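Local coordinates for protein hydroxyglutarate synthase (Pseudomonas putida, PDB 6W1G) that catalyses the iron(II)-dependent decarboxylation and hydroxylation of 2-oxoadipate with dioxygen to give (R)-2-hydroxyglutarate and carbon dioxide, a step in D-lysine catabolism, at residues P141-L146 against Q204-Q209; A196-E201 against V216-G221; R298-T303 against G355-R360; L394-F399 against A442-S447. All blocks are in the same frame, centred on the assembly; numbering follows the deposited sequence.

How the contacts relate
The four contacts form two pairs on opposite sides of the chain's centre. Contacts 1 and 2, with centres about 11 Å apart, share helix 200-209 and interleave along the chain; Leu206 of contact 1 packs on Val217 and Val198 of contact 2. Contacts 3 and 4 follow in series, their centres about 8 Å apart, and are joined by probable hydrogen bonds from Tyr396 N to Gly299 O and from Arg298 NH1 to Asp398 O, besides packing of Tyr358 on Tyr444. The pairs do not touch: nearest atoms of contacts 2 and 4 are about 17 Å apart. One pair thus ties together a helical region, the other segments around strand 359-363 and helix 440-458.

Contact 1 of 4, residues P141-L146 against Q204-Q209; sequences PQLREL and QQLHDQ
Leu143 and Leu206 meet in an apolar helix-helix contact between the start of helix 141-153 and the end of helix 200-209, well away from the centre of the chain. The axes of the two short segments run at 111° to each other and come no closer than 10.6 Å, a wide spacing bridged by side chains. Leu143 has the largest share of the contact. Its CG lies anti to the backbone N (chi1 -163°), beside the carbonyl carbon, and both methyls beyond it reach the neighbouring helix. CD2 lies 3.6 Å from CD2 of Leu206, whose side chain it crosses obliquely, and 3.8 Å from CB of Gln205. The other methyl, CD1, touches the same Leu206 CD2 and, at 4.1 Å, CG of Gln209. Each glutamine contributes an aliphatic carbon and runs opposite to the Leu143 side chain. Leu146, one turn on, adds a looser approach of its CD2 to Leu206 CD2. Ile138 also touches Leu143 and Gln209, while Leu206 packs further on Ile213 and Val217 of helix 211-217. No hydrogen bond or salt bridge joins the two segments, so their direct association rests on van der Waals packing and burial of leucine methyls.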
loop_
_atom_site.group_PDB
_atom_site.type_symbol
_atom_site.label_atom_id
_atom_site.label_comp_id
_atom_site.label_asym_id
_atom_site.label_seq_id
_atom_site.Cartn_x
_atom_site.Cartn_y
_atom_site.Cartn_z
ATOM N N PRO A 141 6.194 30.325 14.774
ATOM C CA PRO A 141 5.736 31.001 13.550
ATOM C C PRO A 141 6.806 31.238 12.498
ATOM O O PRO A 141 6.500 31.141 11.307
ATOM C CB PRO A 141 5.178 32.332 14.069
ATOM C CG PRO A 141 4.796 32.064 15.474
ATOM C CD PRO A 141 5.796 31.056 15.993
ATOM N N GLN A 142 8.041 31.576 12.885
ATOM C CA GLN A 142 9.047 31.850 11.863
ATOM C C GLN A 142 9.399 30.590 11.089
ATOM O O GLN A 142 9.689 30.655 9.890
ATOM C CB GLN A 142 10.303 32.441 12.492
ATOM C CG GLN A 142 10.023 33.658 13.317
ATOM C CD GLN A 142 11.202 34.596 13.393
ATOM O OE1 GLN A 142 12.280 34.223 13.856
ATOM N NE2 GLN A 142 11.009 35.822 12.919
ATOM N N LEU A 143 9.375 29.439 11.765
ATOM C CA LEU A 143 9.662 28.173 11.106
ATOM C C LEU A 143 8.562 27.804 10.119
ATOM O O LEU A 143 8.852 27.302 9.031
ATOM C CB LEU A 143 9.852 27.081 12.162
ATOM C CG LEU A 143 10.537 25.763 11.809
ATOM C CD1 LEU A 143 9.627 24.839 11.016
ATOM C CD2 LEU A 143 11.844 26.003 11.048
ATOM N N ARG A 144 7.306 28.060 10.460
ATOM C CA ARG A 144 6.152 27.813 9.574
ATOM C C ARG A 144 6.284 28.706 8.345
ATOM O O ARG A 144 6.129 28.225 7.262
ATOM C CB ARG A 144 4.855 28.038 10.348
ATOM C CG ARG A 144 3.594 27.570 9.645
ATOM C CD ARG A 144 2.324 28.049 10.302
ATOM N NE ARG A 144 1.195 27.647 9.491
ATOM C CZ ARG A 144 0.348 28.454 8.899
ATOM N NH1 ARG A 144 -0.632 27.949 8.189
ATOM N NH2 ARG A 144 0.479 29.762 9.039
ATOM N N GLU A 145 6.614 29.974 8.539
ATOM C CA GLU A 145 6.791 30.902 7.423
ATOM C C GLU A 145 7.919 30.462 6.502
ATOM O O GLU A 145 7.790 30.536 5.278
ATOM C CB GLU A 145 7.110 32.297 7.957
ATOM C CG GLU A 145 6.061 32.902 8.873
ATOM C CD GLU A 145 6.600 34.002 9.773
ATOM O OE1 GLU A 145 7.723 34.496 9.530
ATOM O OE2 GLU A 145 5.892 34.368 10.738
ATOM N N LEU A 146 9.044 30.020 7.068
ATOM C CA LEU A 146 10.135 29.549 6.225
ATOM C C LEU A 146 9.669 28.371 5.381
ATOM O O LEU A 146 9.822 28.369 4.154
ATOM C CB LEU A 146 11.345 29.175 7.087
ATOM C CG LEU A 146 12.494 28.463 6.377
ATOM C CD1 LEU A 146 13.066 29.335 5.266
ATOM C CD2 LEU A 146 13.585 28.069 7.379
ATOM N N GLN A 204 18.697 22.692 9.872
ATOM C CA GLN A 204 18.761 22.332 11.284
ATOM C C GLN A 204 17.465 22.684 12.004
ATOM O O GLN A 204 16.935 21.882 12.780
ATOM C CB GLN A 204 19.935 23.059 11.944
ATOM C CG GLN A 204 20.109 22.699 13.406
ATOM C CD GLN A 204 20.286 21.204 13.615
ATOM O OE1 GLN A 204 20.903 20.523 12.799
ATOM N NE2 GLN A 204 19.726 20.683 14.700
ATOM N N GLN A 205 16.951 23.893 11.775
ATOM C CA GLN A 205 15.744 24.321 12.468
ATOM C C GLN A 205 14.550 23.480 12.048
ATOM O O GLN A 205 13.729 23.090 12.889
ATOM C CB GLN A 205 15.474 25.797 12.178
ATOM C CG GLN A 205 16.509 26.758 12.712
ATOM C CD GLN A 205 16.263 28.175 12.232
ATOM O OE1 GLN A 205 16.325 28.453 11.035
ATOM N NE2 GLN A 205 15.965 29.071 13.159
ATOM N N LEU A 206 14.441 23.180 10.750
ATOM C CA LEU A 206 13.358 22.329 10.277
ATOM C C LEU A 206 13.463 20.924 10.866
ATOM O O LEU A 206 12.456 20.331 11.258
ATOM C CB LEU A 206 13.376 22.265 8.749
ATOM C CG LEU A 206 13.210 23.584 8.006
ATOM C CD1 LEU A 206 13.667 23.509 6.563
ATOM C CD2 LEU A 206 11.764 24.027 8.033
ATOM N N HIS A 207 14.683 20.382 10.931
ATOM C CA HIS A 207 14.900 18.997 11.347
ATOM C C HIS A 207 14.603 18.786 12.826
ATOM O O HIS A 207 14.095 17.727 13.211
ATOM C CB HIS A 207 16.348 18.615 11.020
ATOM C CG HIS A 207 16.728 17.228 11.432
ATOM N ND1 HIS A 207 15.968 16.125 11.110
ATOM C CD2 HIS A 207 17.792 16.762 12.129
ATOM C CE1 HIS A 207 16.543 15.041 11.599
ATOM N NE2 HIS A 207 17.651 15.400 12.222
ATOM N N ASP A 208 14.904 19.776 13.667
ATOM C CA ASP A 208 14.598 19.644 15.086
ATOM C C ASP A 208 13.119 19.833 15.389
ATOM O O ASP A 208 12.648 19.340 16.417
ATOM C CB ASP A 208 15.403 20.633 15.929
ATOM C CG ASP A 208 16.899 20.495 15.732
ATOM O OD1 ASP A 208 17.618 21.444 16.098
ATOM O OD2 ASP A 208 17.357 19.461 15.196
ATOM N N GLN A 209 12.383 20.533 14.521
ATOM C CA GLN A 209 10.939 20.628 14.670
ATOM C C GLN A 209 10.294 19.267 14.447
ATOM O O GLN A 209 9.476 18.816 15.256
ATOM C CB GLN A 209 10.399 21.669 13.690
ATOM C CG GLN A 209 8.916 21.936 13.811
ATOM C CD GLN A 209 8.555 22.767 15.030
ATOM O OE1 GLN A 209 9.376 23.517 15.557
ATOM N NE2 GLN A 209 7.315 22.635 15.482
#

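Contact 2 of 4, residues A196-E201 against V216-G221; sequences ATVTAE and VVAFKG
Thr197 and Ala218 bring together the loop leading into helix 200-209 and the turn that follows helix 211-217. The backbone supplies the direct polar link: Thr197 N donates to Ala218 O at 2.8 Å, with an N-H...O angle of 166° and the donor tilted 34° from the carbonyl plane. CB of Ala196 lies 3.3 Å from that same oxygen.

A water-mediated link lies beside this bond. Thr197 OG1 occupies the crowded position between its backbone N and carbonyl carbon (chi1 70°) and donates to a water at 3.1 Å. That water in turn donates to Val217 O at 2.8 Å and Phe219 O at 2.7 Å, so one molecule joins the threonine hydroxyl to two carbonyls of the turn. Together the direct bond and the water close the open end of this pair of consecutive helices.

Apolar contacts complete the interface. Val198 CG2 meets Ala218 CB at 3.7 Å, while Thr197 CG2 rests against the carbonyl carbon of Phe219 and approaches Lys220 CG at 4.1 Å.

Helix 141-153 packs against both segments, with Ile150 touching Thr197, Val198 and Val217. Tyr203 of helix 200-209 contacts Val198 and Ala218, so the joined loop and turn lie against two helices, while Ala196 makes backbone hydrogen bonds with Ala277, just beyond strand 264-275.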
loop_
_atom_site.group_PDB
_atom_site.type_symbol
_atom_site.label_atom_id
_atom_site.label_comp_id
_atom_site.label_asym_id
_atom_site.label_seq_id
_atom_site.Cartn_x
_atom_site.Cartn_y
_atom_site.Cartn_z
ATOM N N ALA A 196 20.161 20.137 -1.194
ATOM C CA ALA A 196 19.041 20.730 -0.480
ATOM C C ALA A 196 18.726 22.129 -1.010
ATOM O O ALA A 196 19.548 22.805 -1.634
ATOM C CB ALA A 196 19.372 20.880 1.001
ATOM N N THR A 197 17.506 22.564 -0.720
ATOM C CA THR A 197 17.014 23.871 -1.101
ATOM C C THR A 197 17.190 24.902 0.005
ATOM O O THR A 197 16.741 26.043 -0.155
ATOM C CB THR A 197 15.522 23.747 -1.432
ATOM O OG1 THR A 197 14.785 23.499 -0.228
ATOM C CG2 THR A 197 15.288 22.579 -2.373
ATOM N N VAL A 198 17.850 24.541 1.100
ATOM C CA VAL A 198 17.950 25.369 2.289
ATOM C C VAL A 198 19.403 25.389 2.734
ATOM O O VAL A 198 20.224 24.576 2.306
ATOM C CB VAL A 198 17.043 24.841 3.423
ATOM C CG1 VAL A 198 15.594 24.971 3.015
ATOM C CG2 VAL A 198 17.397 23.388 3.766
ATOM N N THR A 199 19.716 26.364 3.586
ATOM C CA THR A 199 21.021 26.412 4.218
ATOM C C THR A 199 21.094 25.357 5.315
ATOM O O THR A 199 20.077 24.836 5.782
ATOM C CB THR A 199 21.262 27.790 4.839
ATOM O OG1 THR A 199 20.333 27.990 5.913
ATOM C CG2 THR A 199 21.097 28.889 3.796
ATOM N N ALA A 200 22.317 25.051 5.741
ATOM C CA ALA A 200 22.489 24.115 6.849
ATOM C C ALA A 200 21.735 24.597 8.080
ATOM O O ALA A 200 21.120 23.800 8.799
ATOM C CB ALA A 200 23.976 23.961 7.172
ATOM N N GLU A 201 21.758 25.911 8.326
ATOM C CA GLU A 201 21.049 26.478 9.467
ATOM C C GLU A 201 19.555 26.210 9.358
ATOM O O GLU A 201 18.939 25.670 10.282
ATOM C CB GLU A 201 21.319 27.987 9.527
ATOM C CG GLU A 201 20.663 28.704 10.701
ATOM C CD GLU A 201 21.401 28.470 12.008
ATOM O OE1 GLU A 201 21.919 27.349 12.195
ATOM O OE2 GLU A 201 21.469 29.399 12.843
ATOM N N VAL A 216 10.607 16.901 3.800
ATOM C CA VAL A 216 9.738 17.507 2.794
ATOM C C VAL A 216 10.291 18.848 2.332
ATOM O O VAL A 216 10.466 19.108 1.140
ATOM C CB VAL A 216 8.307 17.648 3.352
ATOM C CG1 VAL A 216 7.410 18.417 2.379
ATOM C CG2 VAL A 216 7.715 16.268 3.627
ATOM N N VAL A 217 10.577 19.739 3.272
ATOM C CA VAL A 217 10.856 21.114 2.898
ATOM C C VAL A 217 12.253 21.266 2.314
ATOM O O VAL A 217 12.478 22.100 1.425
ATOM C CB VAL A 217 10.681 22.026 4.129
ATOM C CG1 VAL A 217 11.075 23.437 3.799
ATOM C CG2 VAL A 217 9.261 21.981 4.628
ATOM N N ALA A 218 13.213 20.491 2.798
ATOM C CA ALA A 218 14.600 20.744 2.440
ATOM C C ALA A 218 15.009 20.219 1.063
ATOM O O ALA A 218 16.093 20.552 0.599
ATOM C CB ALA A 218 15.564 20.150 3.473
ATOM N N PHE A 219 14.190 19.404 0.414
ATOM C CA PHE A 219 14.572 18.754 -0.832
ATOM C C PHE A 219 13.738 19.280 -1.988
ATOM O O PHE A 219 12.681 19.907 -1.802
ATOM C CB PHE A 219 14.454 17.229 -0.711
ATOM C CG PHE A 219 15.404 16.646 0.306
ATOM C CD1 PHE A 219 15.056 16.592 1.637
ATOM C CD2 PHE A 219 16.662 16.204 -0.066
ATOM C CE1 PHE A 219 15.933 16.081 2.575
ATOM C CE2 PHE A 219 17.542 15.701 0.879
ATOM C CZ PHE A 219 17.176 15.635 2.186
ATOM N N LYS A 220 14.233 19.013 -3.186
ATOM C CA LYS A 220 13.639 19.597 -4.372
ATOM C C LYS A 220 12.254 19.036 -4.655
ATOM O O LYS A 220 11.432 19.726 -5.279
ATOM C CB LYS A 220 14.540 19.356 -5.574
ATOM C CG LYS A 220 15.911 20.022 -5.461
ATOM C CD LYS A 220 16.690 19.934 -6.773
ATOM C CE LYS A 220 18.176 20.172 -6.572
ATOM N NZ LYS A 220 18.964 19.805 -7.790
ATOM N N GLY A 221 11.989 17.798 -4.240
ATOM C CA GLY A 221 10.730 17.164 -4.536
ATOM C C GLY A 221 10.497 15.946 -3.691
ATOM O O GLY A 221 11.285 15.620 -2.784
HETATM O O HOH W 1 12.096 22.506 -1.273
#

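Contact 3 of 4, residues R298-T303 against G355-R360; sequences RGAALT and GLAYFR
The methyl of Thr303 sits over the Tyr358 ring beside a single antiparallel beta bridge, Leu302 with Ala357, a non-hydrogen-bonded pair joining the approach to helix 304-321 with the approach to strand 359-363. Thr303 CG2 is 3.8 Å from the ring centroid and only 9° off the ring normal, a CH-pi contact over the middle of the face. Tyr358 CG stands anti to the carbonyl carbon (chi1 -68°), and beyond it the ring extends beside the Ala301-Thr303 backbone. Its CD2 touches Ala301 CB at 4.1 Å. Nearby, Leu302 CD2 packs on Ala357 CB, which also approaches Ala300 CB. Leu441, Ala445 and Glu448 of helix 440-458 also touch Tyr358. An alanine in place of Tyr358 would probably open a gap beneath the Thr303 methyl and remove the ring's packing against Ala301 CB and helix 440-458.

Outward from this packing, backbone bonds hold the bridge. Tyr358 N donates to Ala301 O at 3.0 Å, and Thr303 N to Leu356 O at 3.1 Å, the latter donor lying above the carbonyl plane. CA-H...O contacts accompany both bonds.

At the polar edge, Gly355 ends helix 348-353 in a Schellman motif, its positive phi favouring glycine. The N-cap residue Thr303 accepts from Gly306 N through OG1, and this hydroxyl also donates to Gly355 O at 2.7 Å.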
loop_
_atom_site.group_PDB
_atom_site.type_symbol
_atom_site.label_atom_id
_atom_site.label_comp_id
_atom_site.label_asym_id
_atom_site.label_seq_id
_atom_site.Cartn_x
_atom_site.Cartn_y
_atom_site.Cartn_z
ATOM N N ARG A 298 0.754 -9.309 2.612
ATOM C CA ARG A 298 -0.632 -8.860 2.511
ATOM C C ARG A 298 -1.579 -10.033 2.653
ATOM O O ARG A 298 -1.435 -11.016 1.936
ATOM C CB ARG A 298 -0.899 -8.094 1.203
ATOM C CG ARG A 298 -0.252 -6.750 1.224
ATOM C CD ARG A 298 -0.482 -5.955 -0.079
ATOM N NE ARG A 298 -0.009 -4.595 0.114
ATOM C CZ ARG A 298 -0.714 -3.641 0.700
ATOM N NH1 ARG A 298 -2.006 -3.818 0.995
ATOM N NH2 ARG A 298 -0.132 -2.483 0.995
ATOM N N GLY A 299 -2.542 -9.883 3.556
ATOM C CA GLY A 299 -3.563 -10.867 3.829
ATOM C C GLY A 299 -4.957 -10.382 3.476
ATOM O O GLY A 299 -5.112 -9.611 2.537
ATOM N N ALA A 300 -5.961 -10.873 4.191
ATOM C CA ALA A 300 -7.356 -10.651 3.846
ATOM C C ALA A 300 -7.821 -9.253 4.200
ATOM O O ALA A 300 -7.604 -8.738 5.305
ATOM C CB ALA A 300 -8.208 -11.651 4.597
ATOM N N ALA A 301 -8.607 -8.679 3.295
ATOM C CA ALA A 301 -9.354 -7.472 3.598
ATOM C C ALA A 301 -10.445 -7.798 4.613
ATOM O O ALA A 301 -11.138 -8.808 4.506
ATOM C CB ALA A 301 -9.964 -6.961 2.304
ATOM N N LEU A 302 -10.607 -6.918 5.597
ATOM C CA LEU A 302 -11.594 -7.073 6.668
ATOM C C LEU A 302 -12.820 -6.213 6.435
ATOM O O LEU A 302 -12.739 -5.093 5.930
ATOM C CB LEU A 302 -10.985 -6.730 8.017
ATOM C CG LEU A 302 -9.811 -7.573 8.444
ATOM C CD1 LEU A 302 -9.352 -7.227 9.836
ATOM C CD2 LEU A 302 -10.177 -9.070 8.315
ATOM N N THR A 303 -13.973 -6.754 6.822
ATOM C CA THR A 303 -15.214 -6.012 6.847
ATOM C C THR A 303 -15.166 -5.003 8.016
ATOM O O THR A 303 -14.301 -5.077 8.869
ATOM C CB THR A 303 -16.373 -6.997 7.080
ATOM O OG1 THR A 303 -16.144 -7.573 8.346
ATOM C CG2 THR A 303 -16.394 -8.050 5.985
ATOM N N GLY A 355 -18.632 -13.195 8.940
ATOM C CA GLY A 355 -18.616 -11.916 8.248
ATOM C C GLY A 355 -17.463 -11.032 8.659
ATOM O O GLY A 355 -17.634 -9.806 8.762
ATOM N N LEU A 356 -16.287 -11.628 8.896
ATOM C CA LEU A 356 -15.140 -10.860 9.356
ATOM C C LEU A 356 -14.241 -10.366 8.240
ATOM O O LEU A 356 -13.490 -9.398 8.419
ATOM C CB LEU A 356 -14.303 -11.702 10.329
ATOM C CG LEU A 356 -15.079 -12.104 11.583
ATOM C CD1 LEU A 356 -14.283 -13.071 12.369
ATOM C CD2 LEU A 356 -15.436 -10.916 12.417
ATOM N N ALA A 357 -14.262 -11.017 7.092
ATOM C CA ALA A 357 -13.391 -10.720 5.980
ATOM C C ALA A 357 -14.188 -10.766 4.695
ATOM O O ALA A 357 -15.257 -11.369 4.641
ATOM C CB ALA A 357 -12.228 -11.673 5.869
ATOM N N TYR A 358 -13.667 -10.121 3.658
ATOM C CA TYR A 358 -14.243 -10.201 2.316
ATOM C C TYR A 358 -13.614 -11.366 1.566
ATOM O O TYR A 358 -12.449 -11.704 1.774
ATOM C CB TYR A 358 -13.983 -8.894 1.542
ATOM C CG TYR A 358 -14.721 -7.733 2.106
ATOM C CD1 TYR A 358 -16.073 -7.570 1.893
ATOM C CD2 TYR A 358 -14.050 -6.763 2.858
ATOM C CE1 TYR A 358 -16.744 -6.484 2.415
ATOM C CE2 TYR A 358 -14.692 -5.667 3.369
ATOM C CZ TYR A 358 -16.067 -5.533 3.160
ATOM O OH TYR A 358 -16.743 -4.475 3.705
ATOM N N PHE A 359 -14.415 -11.947 0.670
ATOM C CA PHE A 359 -14.048 -13.144 -0.088
ATOM C C PHE A 359 -14.316 -12.967 -1.552
ATOM O O PHE A 359 -15.161 -12.192 -1.966
ATOM C CB PHE A 359 -14.816 -14.364 0.457
ATOM C CG PHE A 359 -14.348 -14.770 1.826
ATOM C CD1 PHE A 359 -14.821 -14.164 2.993
ATOM C CD2 PHE A 359 -13.314 -15.701 1.939
ATOM C CE1 PHE A 359 -14.254 -14.489 4.225
ATOM C CE2 PHE A 359 -12.781 -16.038 3.174
ATOM C CZ PHE A 359 -13.224 -15.430 4.296
ATOM N N ARG A 360 -13.627 -13.754 -2.356
ATOM C CA ARG A 360 -14.041 -14.008 -3.741
ATOM C C ARG A 360 -14.372 -15.477 -3.900
ATOM O O ARG A 360 -13.740 -16.352 -3.314
ATOM C CB ARG A 360 -12.926 -13.597 -4.732
ATOM C CG ARG A 360 -12.653 -12.120 -4.719
ATOM C CD ARG A 360 -11.445 -11.773 -5.647
ATOM N NE ARG A 360 -11.838 -11.855 -7.036
ATOM C CZ ARG A 360 -11.024 -12.168 -8.022
ATOM N NH1 ARG A 360 -9.750 -12.395 -7.816
ATOM N NH2 ARG A 360 -11.517 -12.249 -9.253
#

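Contact 4 of 4, residues L394-F399 against A442-S447; sequences LVYEDF and ALYAQS
Tyr444 of helix 440-458, its CG anti to the carbonyl carbon, projects into the buried loop that follows strand 389-393, in the wider surroundings of the metal site: the side chain of Tyr396 is about 11 Å from the bound nickel ion and that of Glu397 about 9 Å from that of the metal ligand His70. The phenol oxygen carries the polar contact. Glu397 N donates to Tyr444 OH at 2.8 Å, near the ring plane and nearly straight at 164°, while the hydroxyl donates weakly to Asp398 OD2 at 2.6 Å. The aspartate and tyrosine meet tip to tip, carboxylate and ring planes 64° apart.

Closer to the helix, Leu394 CD2 packs on Tyr444 CD1 at 3.6 Å and, less certainly, on Ser447 CB. The Tyr396 and Tyr444 rings meet rim to rim with planes at 41°, and CD1 of Tyr396 comes 3.2 Å from the Tyr444 hydroxyl. Tyr396 OH itself donates to Phe399 O at 2.7 Å. A phenylalanine in place of Tyr444 would probably leave Glu397 N without its acceptor and Asp398 OD2 without this donor.

Asp398 also forms a salt bridge with Arg114, and Glu397 forms salt bridges with Arg127 and Arg64. With these arginines nearby, both acids are likely to be ionised, and the phenol, accepting from an amide and donating to a carboxylate, links the helix to this charged network.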
loop_
_atom_site.group_PDB
_atom_site.type_symbol
_atom_site.label_atom_id
_atom_site.label_comp_id
_atom_site.label_asym_id
_atom_site.label_seq_id
_atom_site.Cartn_x
_atom_site.Cartn_y
_atom_site.Cartn_z
ATOM N N LEU A 394 -10.305 -12.145 -0.109
ATOM C CA LEU A 394 -9.949 -11.026 -0.968
ATOM C C LEU A 394 -8.756 -10.306 -0.381
ATOM O O LEU A 394 -8.838 -9.859 0.762
ATOM C CB LEU A 394 -11.142 -10.089 -1.041
ATOM C CG LEU A 394 -10.943 -8.842 -1.909
ATOM C CD1 LEU A 394 -10.666 -9.162 -3.330
ATOM C CD2 LEU A 394 -12.162 -7.927 -1.740
ATOM N N VAL A 395 -7.686 -10.153 -1.155
ATOM C CA VAL A 395 -6.458 -9.544 -0.641
ATOM C C VAL A 395 -6.660 -8.080 -0.320
ATOM O O VAL A 395 -7.278 -7.323 -1.077
ATOM C CB VAL A 395 -5.288 -9.813 -1.591
ATOM C CG1 VAL A 395 -5.515 -9.210 -3.011
ATOM C CG2 VAL A 395 -3.954 -9.321 -0.998
ATOM N N TYR A 396 -6.056 -7.669 0.786
ATOM C CA TYR A 396 -6.073 -6.281 1.240
ATOM C C TYR A 396 -5.122 -5.455 0.408
ATOM O O TYR A 396 -3.943 -5.811 0.259
ATOM C CB TYR A 396 -5.639 -6.295 2.702
ATOM C CG TYR A 396 -5.797 -4.949 3.402
ATOM C CD1 TYR A 396 -7.045 -4.351 3.479
ATOM C CD2 TYR A 396 -4.729 -4.314 4.004
ATOM C CE1 TYR A 396 -7.243 -3.145 4.156
ATOM C CE2 TYR A 396 -4.901 -3.128 4.694
ATOM C CZ TYR A 396 -6.177 -2.538 4.740
ATOM O OH TYR A 396 -6.449 -1.367 5.401
ATOM N N GLU A 397 -5.619 -4.336 -0.105
ATOM C CA GLU A 397 -4.898 -3.446 -0.994
ATOM C C GLU A 397 -4.461 -2.156 -0.341
ATOM O O GLU A 397 -3.750 -1.359 -0.986
ATOM C CB GLU A 397 -5.806 -3.055 -2.201
ATOM C CG GLU A 397 -6.326 -4.236 -2.952
ATOM C CD GLU A 397 -5.320 -4.984 -3.817
ATOM O OE1 GLU A 397 -4.122 -4.605 -3.864
ATOM O OE2 GLU A 397 -5.737 -6.009 -4.441
ATOM N N ASP A 398 -4.854 -1.925 0.912
ATOM C CA ASP A 398 -4.648 -0.640 1.607
ATOM C C ASP A 398 -3.588 -0.800 2.700
ATOM O O ASP A 398 -2.667 -1.610 2.557
ATOM C CB ASP A 398 -6.011 -0.129 2.026
ATOM C CG ASP A 398 -6.877 0.114 0.810
ATOM O OD1 ASP A 398 -6.535 1.039 0.056
ATOM O OD2 ASP A 398 -7.833 -0.660 0.582
ATOM N N PHE A 399 -3.686 0.006 3.752
ATOM C CA PHE A 399 -2.603 0.126 4.719
ATOM C C PHE A 399 -3.165 -0.006 6.130
ATOM O O PHE A 399 -4.394 0.030 6.337
ATOM C CB PHE A 399 -1.874 1.441 4.481
ATOM C CG PHE A 399 -1.217 1.442 3.125
ATOM C CD1 PHE A 399 0.027 0.907 2.976
ATOM C CD2 PHE A 399 -1.877 1.859 1.988
ATOM C CE1 PHE A 399 0.634 0.807 1.759
ATOM C CE2 PHE A 399 -1.296 1.720 0.741
ATOM C CZ PHE A 399 -0.019 1.261 0.626
ATOM N N ALA A 442 -16.257 -0.291 0.802
ATOM C CA ALA A 442 -17.245 -0.370 -0.268
ATOM C C ALA A 442 -16.653 -1.008 -1.515
ATOM O O ALA A 442 -17.321 -1.824 -2.179
ATOM C CB ALA A 442 -17.803 1.023 -0.576
ATOM N N LEU A 443 -15.391 -0.691 -1.818
ATOM C CA LEU A 443 -14.736 -1.277 -2.981
ATOM C C LEU A 443 -14.558 -2.788 -2.788
ATOM O O LEU A 443 -14.742 -3.569 -3.730
ATOM C CB LEU A 443 -13.373 -0.609 -3.192
ATOM C CG LEU A 443 -13.423 0.848 -3.633
ATOM C CD1 LEU A 443 -12.011 1.404 -3.650
ATOM C CD2 LEU A 443 -14.079 0.965 -4.958
ATOM N N TYR A 444 -14.189 -3.228 -1.583
ATOM C CA TYR A 444 -14.039 -4.653 -1.334
ATOM C C TYR A 444 -15.377 -5.373 -1.445
ATOM O O TYR A 444 -15.466 -6.467 -2.012
ATOM C CB TYR A 444 -13.420 -4.910 0.036
ATOM C CG TYR A 444 -11.994 -4.447 0.194
ATOM C CD1 TYR A 444 -11.041 -4.699 -0.774
ATOM C CD2 TYR A 444 -11.606 -3.781 1.331
ATOM C CE1 TYR A 444 -9.731 -4.253 -0.628
ATOM C CE2 TYR A 444 -10.276 -3.354 1.476
ATOM C CZ TYR A 444 -9.373 -3.581 0.485
ATOM O OH TYR A 444 -8.040 -3.211 0.604
ATOM N N ALA A 445 -16.436 -4.771 -0.908
ATOM C CA ALA A 445 -17.758 -5.367 -1.024
ATOM C C ALA A 445 -18.146 -5.542 -2.478
ATOM O O ALA A 445 -18.770 -6.554 -2.843
ATOM C CB ALA A 445 -18.798 -4.544 -0.261
ATOM N N GLN A 446 -17.805 -4.573 -3.303
ATOM C CA GLN A 446 -18.094 -4.672 -4.732
ATOM C C GLN A 446 -17.324 -5.790 -5.404
ATOM O O GLN A 446 -17.860 -6.516 -6.248
ATOM C CB GLN A 446 -17.830 -3.343 -5.457
ATOM C CG GLN A 446 -18.789 -2.264 -5.096
ATOM C CD GLN A 446 -18.533 -0.966 -5.817
ATOM O OE1 GLN A 446 -17.414 -0.514 -5.914
ATOM N NE2 GLN A 446 -19.574 -0.382 -6.342
ATOM N N SER A 447 -16.064 -5.971 -5.058
ATOM C CA SER A 447 -15.266 -7.084 -5.584
ATOM C C SER A 447 -15.886 -8.427 -5.227
ATOM O O SER A 447 -15.986 -9.345 -6.074
ATOM C CB SER A 447 -13.845 -7.105 -4.990
ATOM O OG SER A 447 -12.967 -6.092 -5.418
#